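Local structure of beta-methylmalyl-CoA dehydratase (Chloroflexus aurantiacus, 4E3E) at residues L56-A61 with V98-D103; L67-V72 with V138-I143; T104-S109 with V130-W135; L174-T179 with T305-L310; L269-I274 with F342-L347. The protein catalyses the reversible dehydration of (2R,3S)-beta-methylmalyl-CoA to mesaconyl-CoA in the glyoxylate assimilation cycle of carbon dioxide fixation. All blocks are in the same frame, centred on the assembly; numbering follows the deposited sequence.

Contact 1: L56-A61 with V98-D103; sequences LGLERA and VVYPGD
Tyr100 lies across the loop 56-61 and makes most of this contact. Its CB leads toward that loop, CG is anti to the carbonyl carbon (chi1 -67°), and the ring passes beside residues 58-61. CD1 meets Arg60 CG at 3.6 Å; CE1 comes to 3.2 Å from Arg60 O, which lies at the ring edge. On the other side of the ring CE2 touches the Glu59 carboxylate, 3.5 Å from OE2. Glu59 CB covers one face, 4.1 Å from the ring centroid in a CH-pi contact, and Val98 CG1 lies over the opposite face. At the tip, Tyr100 OH accepts a nearly straight hydrogen bond from Glu59 N (3.1 Å, 165°). The same oxygen touches Leu58 CD2. Tyr100 opens a type II turn, and its N also donates to Asp103 OD2 at 2.9 Å. Pro101 lays CG over one face of the Arg60 guanidinium, 3.7 Å from NH1, whose salt bridge is to Glu30. Val98 and nearby Pro62 are assigned to the substrate site by similarity. The contact joins the loop between helices 50-55 and 65-80 to that between strands 84-95 and 104-116, Leu58 resting on Leu46 of helix 45-48.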
# COMPACT_ATOMS: atom_id res chain seq x y z
N LEU A 56 26.05 -11.92 1.06
CA LEU A 56 25.84 -13.36 1.02
C LEU A 56 25.97 -13.91 -0.39
O LEU A 56 25.73 -15.10 -0.63
CB LEU A 56 24.47 -13.72 1.61
CG LEU A 56 24.24 -13.20 3.03
CD1 LEU A 56 22.89 -13.67 3.55
CD2 LEU A 56 25.37 -13.59 3.98
N GLY A 57 26.35 -13.05 -1.33
CA GLY A 57 26.64 -13.48 -2.71
C GLY A 57 25.45 -13.41 -3.65
O GLY A 57 25.52 -13.90 -4.75
N LEU A 58 24.34 -12.81 -3.21
CA LEU A 58 23.17 -12.61 -4.07
C LEU A 58 23.32 -11.33 -4.89
O LEU A 58 24.13 -10.45 -4.53
CB LEU A 58 21.88 -12.53 -3.23
CG LEU A 58 21.48 -13.85 -2.53
CD1 LEU A 58 20.22 -13.67 -1.71
CD2 LEU A 58 21.31 -15.01 -3.52
N GLU A 59 22.58 -11.19 -5.97
CA GLU A 59 22.63 -10.00 -6.79
C GLU A 59 22.15 -8.77 -6.07
O GLU A 59 22.67 -7.70 -6.24
CB GLU A 59 21.82 -10.18 -8.06
CG GLU A 59 22.21 -11.37 -8.91
CD GLU A 59 21.35 -11.53 -10.14
OE1 GLU A 59 20.77 -10.54 -10.60
OE2 GLU A 59 21.25 -12.65 -10.66
N ARG A 60 21.10 -8.93 -5.28
CA ARG A 60 20.47 -7.86 -4.56
C ARG A 60 19.50 -8.57 -3.65
O ARG A 60 19.46 -9.75 -3.66
CB ARG A 60 19.75 -6.92 -5.50
CG ARG A 60 18.87 -7.61 -6.50
CD ARG A 60 18.28 -6.68 -7.53
NE ARG A 60 17.40 -5.66 -6.99
CZ ARG A 60 16.83 -4.71 -7.70
NH1 ARG A 60 16.04 -3.83 -7.15
NH2 ARG A 60 17.06 -4.64 -8.99
N ALA A 61 18.75 -7.84 -2.86
CA ALA A 61 17.84 -8.50 -1.96
C ALA A 61 16.85 -9.26 -2.79
O ALA A 61 16.28 -8.74 -3.70
CB ALA A 61 17.13 -7.48 -1.10
N VAL A 98 16.26 -18.34 -7.19
CA VAL A 98 15.97 -17.07 -6.50
C VAL A 98 15.17 -16.14 -7.43
O VAL A 98 15.42 -16.08 -8.64
CB VAL A 98 17.28 -16.38 -6.07
CG1 VAL A 98 17.02 -15.05 -5.39
CG2 VAL A 98 18.06 -17.28 -5.14
N VAL A 99 14.22 -15.43 -6.84
CA VAL A 99 13.43 -14.41 -7.54
C VAL A 99 13.90 -13.02 -7.10
O VAL A 99 14.03 -12.76 -5.90
CB VAL A 99 11.93 -14.59 -7.20
CG1 VAL A 99 11.06 -13.60 -7.96
CG2 VAL A 99 11.48 -16.02 -7.54
N TYR A 100 14.16 -12.15 -8.08
CA TYR A 100 14.58 -10.77 -7.83
C TYR A 100 13.54 -9.79 -8.40
O TYR A 100 12.79 -10.16 -9.32
CB TYR A 100 15.92 -10.52 -8.53
CG TYR A 100 17.10 -11.28 -7.94
CD1 TYR A 100 17.59 -10.99 -6.67
CD2 TYR A 100 17.74 -12.29 -8.68
CE1 TYR A 100 18.67 -11.67 -6.13
CE2 TYR A 100 18.83 -12.98 -8.16
CZ TYR A 100 19.30 -12.67 -6.89
OH TYR A 100 20.36 -13.34 -6.35
N PRO A 101 13.49 -8.54 -7.88
CA PRO A 101 12.68 -7.51 -8.54
C PRO A 101 12.98 -7.46 -10.02
O PRO A 101 14.17 -7.50 -10.40
CB PRO A 101 13.16 -6.20 -7.87
CG PRO A 101 13.64 -6.63 -6.50
CD PRO A 101 14.21 -8.02 -6.68
N GLY A 102 11.94 -7.37 -10.85
CA GLY A 102 12.11 -7.35 -12.30
C GLY A 102 11.84 -8.69 -12.96
O GLY A 102 11.64 -8.75 -14.17
N ASP A 103 11.85 -9.77 -12.17
CA ASP A 103 11.54 -11.11 -12.70
C ASP A 103 10.06 -11.26 -12.93
O ASP A 103 9.25 -10.62 -12.24
CB ASP A 103 12.03 -12.21 -11.74
CG ASP A 103 13.55 -12.36 -11.72
OD1 ASP A 103 14.22 -11.77 -12.60
OD2 ASP A 103 14.06 -13.07 -10.82

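Contact 2: L67-V72 with V138-I143; sequences LVFHIV and VVLEYI
Helix 67-72 crosses strand 140-143 at -62°, with 9.6 Å between the axes, and the CA atoms of Phe69 and Leu140 are the nearest across the contact. No hydrogen bond joins them; the side chains that meet do so through carbon atoms, and all are buried. Leu140 CG is anti to the backbone N (chi1 173°), and CD2 lies between Phe69 and Val72, 3.7 Å from Phe69 CA and 4.0 Å from Val72 CB. Tyr142, on the same side of the strand, meets the helix with its ring. Phe69 CE1 sits over one face of that ring, toward the rim and 4.0 Å from Tyr142 CD2, while the ring planes stand oblique at 50°. Val72 CG1 reaches Tyr142 CE2 at 3.8 Å, the side chains sliding past each other in opposite directions. At the other end Val68 CG1 touches Val139 CG2 (4.1 Å). Val139 and Leu140 both face Gly131 in a classic beta bulge, which lets these consecutive side chains point toward the helix. This is the hot dog arrangement, a helix wrapped by an antiparallel sheet: strand 138-149 lies against helix 65-80, and strand 104-116 adds Leu105 and Thr107 beside Val68 and Val72.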
# COMPACT_ATOMS: atom_id res chain seq x y z
N LEU A 67 6.16 -14.27 -0.52
CA LEU A 67 5.60 -13.40 -1.56
C LEU A 67 5.58 -14.15 -2.91
O LEU A 67 4.55 -14.13 -3.61
CB LEU A 67 6.37 -12.06 -1.67
CG LEU A 67 5.93 -11.05 -2.75
CD1 LEU A 67 4.43 -10.75 -2.70
CD2 LEU A 67 6.76 -9.76 -2.61
N VAL A 68 6.69 -14.82 -3.25
CA VAL A 68 6.73 -15.73 -4.39
C VAL A 68 5.61 -16.78 -4.31
O VAL A 68 4.87 -17.00 -5.28
CB VAL A 68 8.10 -16.45 -4.52
CG1 VAL A 68 8.04 -17.53 -5.60
CG2 VAL A 68 9.21 -15.45 -4.84
N PHE A 69 5.49 -17.43 -3.16
CA PHE A 69 4.45 -18.44 -2.97
C PHE A 69 3.02 -17.92 -3.23
O PHE A 69 2.28 -18.54 -4.02
CB PHE A 69 4.58 -19.11 -1.61
CG PHE A 69 3.50 -20.09 -1.31
CD1 PHE A 69 3.60 -21.42 -1.74
CD2 PHE A 69 2.37 -19.70 -0.60
CE1 PHE A 69 2.59 -22.33 -1.46
CE2 PHE A 69 1.37 -20.61 -0.32
CZ PHE A 69 1.47 -21.93 -0.76
N HIS A 70 2.64 -16.81 -2.60
CA HIS A 70 1.28 -16.25 -2.76
C HIS A 70 0.96 -15.81 -4.16
O HIS A 70 -0.17 -15.95 -4.63
CB HIS A 70 1.04 -15.11 -1.78
CG HIS A 70 1.21 -15.50 -0.34
ND1 HIS A 70 0.74 -16.67 0.15
CD2 HIS A 70 1.83 -14.84 0.73
CE1 HIS A 70 1.03 -16.75 1.46
NE2 HIS A 70 1.69 -15.64 1.82
N ILE A 71 1.95 -15.30 -4.87
CA ILE A 71 1.76 -14.93 -6.26
C ILE A 71 1.54 -16.16 -7.16
O ILE A 71 0.59 -16.17 -7.96
CB ILE A 71 2.90 -14.01 -6.76
CG1 ILE A 71 2.73 -12.63 -6.09
CG2 ILE A 71 2.87 -13.88 -8.29
CD1 ILE A 71 3.90 -11.70 -6.28
N VAL A 72 2.39 -17.18 -7.03
CA VAL A 72 2.23 -18.45 -7.76
C VAL A 72 0.86 -19.07 -7.43
O VAL A 72 0.08 -19.43 -8.33
CB VAL A 72 3.41 -19.42 -7.47
CG1 VAL A 72 3.10 -20.84 -7.97
CG2 VAL A 72 4.69 -18.92 -8.15
N VAL A 138 12.34 -22.99 -12.86
CA VAL A 138 11.36 -23.21 -11.80
C VAL A 138 11.83 -22.45 -10.56
O VAL A 138 12.97 -22.61 -10.12
CB VAL A 138 11.24 -24.71 -11.50
CG1 VAL A 138 10.34 -24.97 -10.30
CG2 VAL A 138 10.74 -25.47 -12.75
N VAL A 139 10.95 -21.61 -10.01
CA VAL A 139 11.24 -20.85 -8.81
C VAL A 139 10.49 -21.47 -7.65
O VAL A 139 10.85 -21.29 -6.48
CB VAL A 139 10.89 -19.34 -8.97
CG1 VAL A 139 11.68 -18.74 -10.15
CG2 VAL A 139 9.39 -19.13 -9.14
N LEU A 140 9.45 -22.23 -7.98
CA LEU A 140 8.64 -22.91 -6.98
C LEU A 140 7.79 -23.98 -7.64
O LEU A 140 7.19 -23.76 -8.70
CB LEU A 140 7.72 -21.90 -6.29
CG LEU A 140 6.66 -22.44 -5.32
CD1 LEU A 140 7.31 -23.13 -4.12
CD2 LEU A 140 5.73 -21.32 -4.87
N GLU A 141 7.74 -25.14 -7.00
CA GLU A 141 6.74 -26.17 -7.31
C GLU A 141 6.17 -26.72 -6.01
O GLU A 141 6.86 -26.77 -5.00
CB GLU A 141 7.33 -27.29 -8.18
CG GLU A 141 8.45 -28.08 -7.51
CD GLU A 141 8.95 -29.23 -8.36
OE1 GLU A 141 8.14 -29.88 -9.05
OE2 GLU A 141 10.16 -29.48 -8.36
N TYR A 142 4.91 -27.13 -6.03
CA TYR A 142 4.28 -27.72 -4.85
C TYR A 142 3.05 -28.51 -5.28
O TYR A 142 2.57 -28.38 -6.43
CB TYR A 142 3.90 -26.66 -3.81
CG TYR A 142 2.90 -25.64 -4.31
CD1 TYR A 142 1.54 -25.94 -4.34
CD2 TYR A 142 3.32 -24.40 -4.79
CE1 TYR A 142 0.61 -25.02 -4.83
CE2 TYR A 142 2.40 -23.47 -5.28
CZ TYR A 142 1.05 -23.79 -5.30
OH TYR A 142 0.12 -22.90 -5.79
N ILE A 143 2.54 -29.31 -4.36
CA ILE A 143 1.28 -30.01 -4.55
C ILE A 143 0.32 -29.42 -3.54
O ILE A 143 0.68 -29.15 -2.40
CB ILE A 143 1.45 -31.53 -4.31
CG1 ILE A 143 2.30 -32.15 -5.42
CG2 ILE A 143 0.10 -32.22 -4.18
CD1 ILE A 143 2.91 -33.48 -5.02

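Contact 3: T104-S109 with V130-W135; sequences TLSTTS and VGVNQW
Ser106 pairs with Val132 and Thr108 with Val130 as antiparallel hydrogen-bonded pairs, the close-knit part of this hairpin. Ser106 N donates to Val132 O at 3.1 Å, and Val132 N returns the bond to Ser106 O at 3.0 Å. Between these pairs Thr107 faces Gly131, non-hydrogen-bonded, with the CA atoms only 4.4 Å apart. Thr107 CG2, anti to the backbone N, packs 3.5 Å from Val130 O on the helix-facing side. The other face, carrying Ser106, Thr108, Val130 and Val132, is partly exposed and looser across the pair. There Ser106 OG merely touches Val132 CG2 at 3.8 Å, and a water gives a hydrogen bond to Val130 O (2.7 Å) while also bonding Thr108 OG1. Past Val132 the strand pairing gives way to a side-chain link: Thr104 N donates to Gln134 OE1 (2.9 Å) from 49° above the amide plane. Gln134 NE2 also bonds Asp103 OD1, so this amide spans two neighbouring residues. Asn133 OD1 closes an Asx turn by accepting from Trp135 N. In the sheet, strand 104-116 lies between strands 19-27 and 122-132; Thr107 rests on helix 65-80, while Thr104 packs on Pro51 and Ser106 on His189, both of the second subunit.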
# COMPACT_ATOMS: atom_id res chain seq x y z
N THR A 104 9.70 -12.11 -13.89
CA THR A 104 8.31 -12.38 -14.22
C THR A 104 7.94 -13.85 -14.04
O THR A 104 8.58 -14.73 -14.61
CB THR A 104 8.00 -11.92 -15.65
OG1 THR A 104 8.37 -10.53 -15.77
CG2 THR A 104 6.51 -12.10 -16.00
N LEU A 105 6.89 -14.09 -13.27
CA LEU A 105 6.45 -15.45 -12.96
C LEU A 105 5.19 -15.83 -13.73
O LEU A 105 4.25 -15.04 -13.86
CB LEU A 105 6.22 -15.63 -11.45
CG LEU A 105 7.36 -15.23 -10.48
CD1 LEU A 105 7.04 -15.69 -9.07
CD2 LEU A 105 8.73 -15.76 -10.91
N SER A 106 5.20 -17.05 -14.27
CA SER A 106 3.98 -17.66 -14.80
C SER A 106 3.80 -19.04 -14.18
O SER A 106 4.78 -19.69 -13.76
CB SER A 106 4.00 -17.72 -16.32
OG SER A 106 5.30 -17.97 -16.80
N THR A 107 2.56 -19.49 -14.12
CA THR A 107 2.21 -20.70 -13.39
C THR A 107 1.40 -21.66 -14.26
O THR A 107 0.58 -21.24 -15.09
CB THR A 107 1.47 -20.35 -12.07
OG1 THR A 107 2.26 -19.41 -11.33
CG2 THR A 107 1.27 -21.61 -11.20
N THR A 108 1.67 -22.95 -14.10
CA THR A 108 0.85 -23.97 -14.72
C THR A 108 0.54 -24.98 -13.64
O THR A 108 1.34 -25.15 -12.72
CB THR A 108 1.58 -24.69 -15.87
OG1 THR A 108 2.69 -25.40 -15.32
CG2 THR A 108 2.09 -23.69 -16.90
N SER A 109 -0.62 -25.63 -13.75
CA SER A 109 -1.02 -26.68 -12.82
C SER A 109 -1.40 -27.95 -13.58
O SER A 109 -2.03 -27.89 -14.64
CB SER A 109 -2.21 -26.25 -11.95
OG SER A 109 -1.83 -25.20 -11.09
N VAL A 130 3.41 -25.30 -10.75
CA VAL A 130 4.81 -24.99 -11.04
C VAL A 130 4.91 -23.53 -11.50
O VAL A 130 4.22 -23.12 -12.45
CB VAL A 130 5.35 -25.94 -12.12
CG1 VAL A 130 6.80 -25.59 -12.51
CG2 VAL A 130 5.25 -27.40 -11.64
N GLY A 131 5.73 -22.74 -10.81
CA GLY A 131 5.97 -21.35 -11.18
C GLY A 131 7.35 -21.26 -11.78
O GLY A 131 8.28 -21.79 -11.20
N VAL A 132 7.47 -20.61 -12.94
CA VAL A 132 8.76 -20.43 -13.60
C VAL A 132 9.03 -18.94 -13.79
O VAL A 132 8.10 -18.13 -13.81
CB VAL A 132 8.86 -21.16 -14.98
CG1 VAL A 132 8.75 -22.68 -14.81
CG2 VAL A 132 7.82 -20.68 -15.99
N ASN A 133 10.29 -18.57 -13.94
CA ASN A 133 10.57 -17.17 -14.22
C ASN A 133 10.66 -16.97 -15.74
O ASN A 133 10.35 -17.89 -16.52
CB ASN A 133 11.85 -16.71 -13.49
CG ASN A 133 13.07 -17.48 -13.93
OD1 ASN A 133 13.06 -18.14 -14.98
ND2 ASN A 133 14.13 -17.42 -13.14
N GLN A 134 11.08 -15.78 -16.16
CA GLN A 134 11.15 -15.40 -17.57
C GLN A 134 12.20 -16.20 -18.35
O GLN A 134 12.24 -16.15 -19.57
CB GLN A 134 11.39 -13.88 -17.73
CG GLN A 134 12.78 -13.37 -17.33
CD GLN A 134 12.91 -13.01 -15.85
OE1 GLN A 134 12.09 -13.40 -15.00
NE2 GLN A 134 13.95 -12.24 -15.53
N TRP A 135 13.05 -16.94 -17.62
CA TRP A 135 14.09 -17.79 -18.22
C TRP A 135 13.66 -19.24 -18.25
O TRP A 135 14.46 -20.12 -18.57
CB TRP A 135 15.39 -17.66 -17.44
CG TRP A 135 15.89 -16.24 -17.35
CD1 TRP A 135 15.82 -15.38 -16.26
CD2 TRP A 135 16.52 -15.47 -18.42
NE1 TRP A 135 16.36 -14.16 -16.56
CE2 TRP A 135 16.80 -14.15 -17.84
CE3 TRP A 135 16.87 -15.72 -19.74
CZ2 TRP A 135 17.40 -13.14 -18.58
CZ3 TRP A 135 17.49 -14.69 -20.48
CH2 TRP A 135 17.75 -13.44 -19.91
O HOH W 1 4.97 -23.16 -15.05

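Contact 4: L174-T179 with T305-L310; sequences LTVPYT and TDIGAL
Val176 and Tyr178 meet Ile307 in an apolar loop-on-strand contact, where the loop 174-179 runs over the start of strand 307-318 without a hydrogen bond between the two segments. The touching parts run roughly antiparallel, 153° apart. Ile307 is central: its CG1 is anti to the carbonyl carbon (chi1 -65°), and the side chain brings CD1 up to Val176 and Tyr178. The Val176 and Ile307 side chains reach toward each other tip to tip, CG1 to CD1 3.8 Å. Ile307 CD1 also lies 3.7 Å from Tyr178 CE1 and 3.5 Å from Tyr178 O, the two side chains crossing at about a right angle. Two residues on, along the same side of the strand, Ala309 CB receives Leu174 CD1 at 4.2 Å. At the other end Thr179 CG2 packs 3.5 Å from Asp306 OD2. That oxygen takes a salt bridge from Arg304 and a hydrogen bond from Val180 N, and Arg304 also bonds Tyr178 O. Leu174 continues onto Ala272 and Ala273 of strand 270-278, while Ile307 and Tyr178 both lean on Leu347 of strand 338-349. The loop therefore lies across three adjacent strands, with its Thr179 end bonded to Leu56 after helix 50-55.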
# COMPACT_ATOMS: atom_id res chain seq x y z
N LEU A 174 16.93 -29.27 -1.54
CA LEU A 174 16.86 -27.84 -1.18
C LEU A 174 17.85 -27.01 -1.97
O LEU A 174 19.00 -27.40 -2.11
CB LEU A 174 17.12 -27.64 0.30
CG LEU A 174 16.20 -28.34 1.30
CD1 LEU A 174 16.59 -27.98 2.73
CD2 LEU A 174 14.75 -27.97 1.07
N THR A 175 17.40 -25.87 -2.48
CA THR A 175 18.30 -24.88 -3.09
C THR A 175 18.89 -24.02 -1.98
O THR A 175 18.15 -23.55 -1.10
CB THR A 175 17.55 -24.01 -4.12
OG1 THR A 175 17.13 -24.85 -5.21
CG2 THR A 175 18.44 -22.91 -4.68
N VAL A 176 20.21 -23.83 -2.00
CA VAL A 176 20.91 -23.01 -1.01
C VAL A 176 21.67 -21.93 -1.80
O VAL A 176 22.86 -22.09 -2.08
CB VAL A 176 21.88 -23.85 -0.13
CG1 VAL A 176 22.53 -22.99 0.95
CG2 VAL A 176 21.16 -25.02 0.50
N PRO A 177 20.97 -20.84 -2.15
CA PRO A 177 21.41 -19.91 -3.20
C PRO A 177 22.38 -18.84 -2.74
O PRO A 177 22.82 -18.03 -3.54
CB PRO A 177 20.11 -19.24 -3.62
CG PRO A 177 19.25 -19.27 -2.38
CD PRO A 177 19.68 -20.44 -1.56
N TYR A 178 22.69 -18.82 -1.45
CA TYR A 178 23.65 -17.85 -0.93
C TYR A 178 24.68 -18.53 -0.05
O TYR A 178 24.57 -19.73 0.24
CB TYR A 178 22.93 -16.71 -0.20
CG TYR A 178 21.87 -17.16 0.77
CD1 TYR A 178 22.20 -17.55 2.06
CD2 TYR A 178 20.52 -17.19 0.40
CE1 TYR A 178 21.22 -17.95 2.96
CE2 TYR A 178 19.53 -17.59 1.29
CZ TYR A 178 19.89 -17.98 2.57
OH TYR A 178 18.92 -18.37 3.48
N THR A 179 25.70 -17.78 0.36
CA THR A 179 26.81 -18.32 1.12
C THR A 179 27.11 -17.42 2.29
O THR A 179 27.06 -16.20 2.16
CB THR A 179 28.08 -18.39 0.25
OG1 THR A 179 27.79 -19.13 -0.94
CG2 THR A 179 29.21 -19.08 1.01
N THR A 305 28.93 -26.53 5.13
CA THR A 305 29.03 -26.37 6.58
C THR A 305 28.74 -24.94 7.06
O THR A 305 28.74 -24.69 8.27
CB THR A 305 30.40 -26.82 7.11
OG1 THR A 305 31.43 -26.09 6.44
CG2 THR A 305 30.61 -28.34 6.90
N ASP A 306 28.49 -24.02 6.13
CA ASP A 306 28.24 -22.59 6.46
C ASP A 306 26.76 -22.31 6.80
O ASP A 306 26.45 -21.33 7.49
CB ASP A 306 28.69 -21.69 5.29
CG ASP A 306 27.94 -22.00 3.97
OD1 ASP A 306 27.85 -23.19 3.57
OD2 ASP A 306 27.47 -21.03 3.33
N ILE A 307 25.88 -23.18 6.31
CA ILE A 307 24.44 -23.07 6.44
C ILE A 307 23.88 -24.45 6.74
O ILE A 307 24.35 -25.44 6.20
CB ILE A 307 23.79 -22.53 5.14
CG1 ILE A 307 24.24 -21.09 4.88
CG2 ILE A 307 22.26 -22.53 5.24
CD1 ILE A 307 23.81 -20.52 3.54
N GLY A 308 22.87 -24.50 7.61
CA GLY A 308 22.16 -25.73 7.93
C GLY A 308 20.67 -25.54 7.76
O GLY A 308 20.19 -24.41 7.58
N ALA A 309 19.93 -26.64 7.82
CA ALA A 309 18.48 -26.58 7.73
C ALA A 309 17.82 -26.89 9.07
O ALA A 309 18.33 -27.69 9.86
CB ALA A 309 17.96 -27.55 6.67
N LEU A 310 16.69 -26.24 9.31
CA LEU A 310 15.82 -26.61 10.43
C LEU A 310 14.44 -26.87 9.88
O LEU A 310 13.93 -26.09 9.05
CB LEU A 310 15.75 -25.50 11.48
CG LEU A 310 17.02 -25.07 12.22
CD1 LEU A 310 16.75 -23.79 12.99
CD2 LEU A 310 17.54 -26.16 13.15

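Contact 5: L269-I274 with F342-L347; sequences LSIAAI and FDYTVL
Ala272 and Ala273 both face Thr345, a classic beta bulge in the antiparallel pairing of two central strands of the hot dog sheet. Thr345 O takes both N-H groups: Ala272 N at 2.8 Å, nearly along the C=O axis, and Ala273 N by a weak bond of 3.3 Å. Thr345 N in turn donates to Ala273 O (2.9 Å), tilted 32° from its carbonyl plane. The extra residue shifts the register by one between the non-hydrogen-bonded pairs Ile271-Val346 and Ile274-Tyr344. On the face of those pairs, Ile271 CG1 meets Tyr344 CD2 at 3.8 Å, the side chains crossing at about a right angle. Ile274 does likewise against Phe342, its CG2 3.6 Å from CE1. Phe342 in turn places CE2 over one face of the Tyr344 ring, toward the rim. The bulged Ala272 CB packs on Leu347 CG at 3.8 Å. Outside this shell, Ile271 rests on Leu66 and Ile274 on Phe69 of helix 65-80, Phe342 on Ile254 of helix 250-265, and Tyr344 OH is bonded to Thr314 on the next strand. Ile271 O accepts from the hydroxyl of Ser65, a residue of the substrate site by similarity, tying the bulged strand to the beginning of helix 65-80. At the Leu347 end, Ser270 OG hydrogen-bonds Tyr178 OH and touches Leu347 CD1 at 4.0 Å.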
# COMPACT_ATOMS: atom_id res chain seq x y z
N LEU A 269 16.98 -17.25 7.73
CA LEU A 269 17.02 -16.18 6.73
C LEU A 269 16.00 -16.30 5.61
O LEU A 269 15.51 -15.28 5.10
CB LEU A 269 18.42 -16.04 6.15
CG LEU A 269 19.40 -15.38 7.12
CD1 LEU A 269 20.68 -15.12 6.35
CD2 LEU A 269 18.84 -14.09 7.77
N SER A 270 15.67 -17.54 5.24
CA SER A 270 14.72 -17.77 4.16
C SER A 270 14.09 -19.14 4.30
O SER A 270 14.67 -20.03 4.94
CB SER A 270 15.39 -17.66 2.79
OG SER A 270 16.31 -18.73 2.60
N ILE A 271 12.91 -19.28 3.71
CA ILE A 271 12.21 -20.54 3.67
C ILE A 271 12.60 -21.26 2.39
O ILE A 271 12.48 -20.70 1.29
CB ILE A 271 10.68 -20.34 3.70
CG1 ILE A 271 10.26 -19.74 5.05
CG2 ILE A 271 9.99 -21.67 3.40
CD1 ILE A 271 8.81 -19.28 5.12
N ALA A 272 13.08 -22.50 2.55
CA ALA A 272 13.56 -23.26 1.40
C ALA A 272 12.56 -24.33 0.95
O ALA A 272 12.63 -24.81 -0.19
CB ALA A 272 14.91 -23.89 1.71
N ALA A 273 11.62 -24.69 1.83
CA ALA A 273 10.60 -25.66 1.49
C ALA A 273 9.38 -25.51 2.36
O ALA A 273 9.49 -25.10 3.53
CB ALA A 273 11.14 -27.09 1.62
N ILE A 274 8.23 -25.87 1.81
CA ILE A 274 7.00 -26.06 2.58
C ILE A 274 6.65 -27.56 2.56
O ILE A 274 6.47 -28.14 1.50
CB ILE A 274 5.83 -25.24 2.01
CG1 ILE A 274 6.15 -23.74 2.14
CG2 ILE A 274 4.53 -25.58 2.73
CD1 ILE A 274 5.35 -22.85 1.21
N PHE A 342 1.71 -25.06 10.27
CA PHE A 342 2.56 -24.84 9.09
C PHE A 342 3.91 -25.50 9.33
O PHE A 342 4.59 -25.18 10.31
CB PHE A 342 2.71 -23.32 8.85
CG PHE A 342 3.47 -22.95 7.60
CD1 PHE A 342 3.05 -23.38 6.34
CD2 PHE A 342 4.59 -22.10 7.67
CE1 PHE A 342 3.76 -23.02 5.19
CE2 PHE A 342 5.29 -21.73 6.51
CZ PHE A 342 4.87 -22.19 5.28
N ASP A 343 4.31 -26.41 8.45
CA ASP A 343 5.49 -27.24 8.64
C ASP A 343 6.38 -26.96 7.43
O ASP A 343 6.00 -27.22 6.29
CB ASP A 343 5.04 -28.72 8.71
CG ASP A 343 6.18 -29.75 8.59
OD1 ASP A 343 7.39 -29.44 8.39
OD2 ASP A 343 5.84 -30.95 8.69
N TYR A 344 7.57 -26.41 7.68
CA TYR A 344 8.41 -25.92 6.61
C TYR A 344 9.86 -26.03 7.02
O TYR A 344 10.17 -26.40 8.16
CB TYR A 344 8.04 -24.46 6.26
CG TYR A 344 8.16 -23.48 7.42
CD1 TYR A 344 7.30 -23.57 8.52
CD2 TYR A 344 9.15 -22.49 7.43
CE1 TYR A 344 7.40 -22.69 9.60
CE2 TYR A 344 9.26 -21.60 8.51
CZ TYR A 344 8.38 -21.71 9.59
OH TYR A 344 8.47 -20.84 10.67
N THR A 345 10.74 -25.73 6.08
CA THR A 345 12.16 -25.85 6.30
C THR A 345 12.85 -24.53 6.00
O THR A 345 12.69 -23.94 4.90
CB THR A 345 12.74 -26.97 5.42
OG1 THR A 345 12.12 -28.21 5.76
CG2 THR A 345 14.25 -27.10 5.62
N VAL A 346 13.63 -24.06 6.97
CA VAL A 346 14.36 -22.80 6.84
C VAL A 346 15.84 -23.10 6.69
O VAL A 346 16.32 -24.17 7.08
CB VAL A 346 14.13 -21.89 8.06
CG1 VAL A 346 12.65 -21.49 8.17
CG2 VAL A 346 14.60 -22.57 9.35
N LEU A 347 16.56 -22.15 6.11
CA LEU A 347 18.01 -22.20 6.09
C LEU A 347 18.51 -21.23 7.16
O LEU A 347 17.94 -20.15 7.32
CB LEU A 347 18.55 -21.80 4.71
CG LEU A 347 18.04 -22.55 3.48
CD1 LEU A 347 18.61 -21.94 2.20
CD2 LEU A 347 18.38 -24.04 3.55

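In the fold
From the N terminus, contact 1 opens at 56-61 and closes at 98-103, around helix 65-80 and strand 84-95. Contact 2 starts inside that loop and ends beyond it at 138-143, so the two cross; Val99 touches Val68 and Val139 where they meet. Contact 3, a hairpin, is nested within contact 2 and borders it in the sheet. The later half repeats the crossing: contact 4 opens at 174-179, contact 5 at 269-274, and they close in the same order on strands 307-318 and 338-349, where Leu310 O probably bonds Val346 N. Contacts 2 and 5 touch across the halves, as do contacts 1 and 4, and Leu56 against Leu269 joins contact 1 to contact 5.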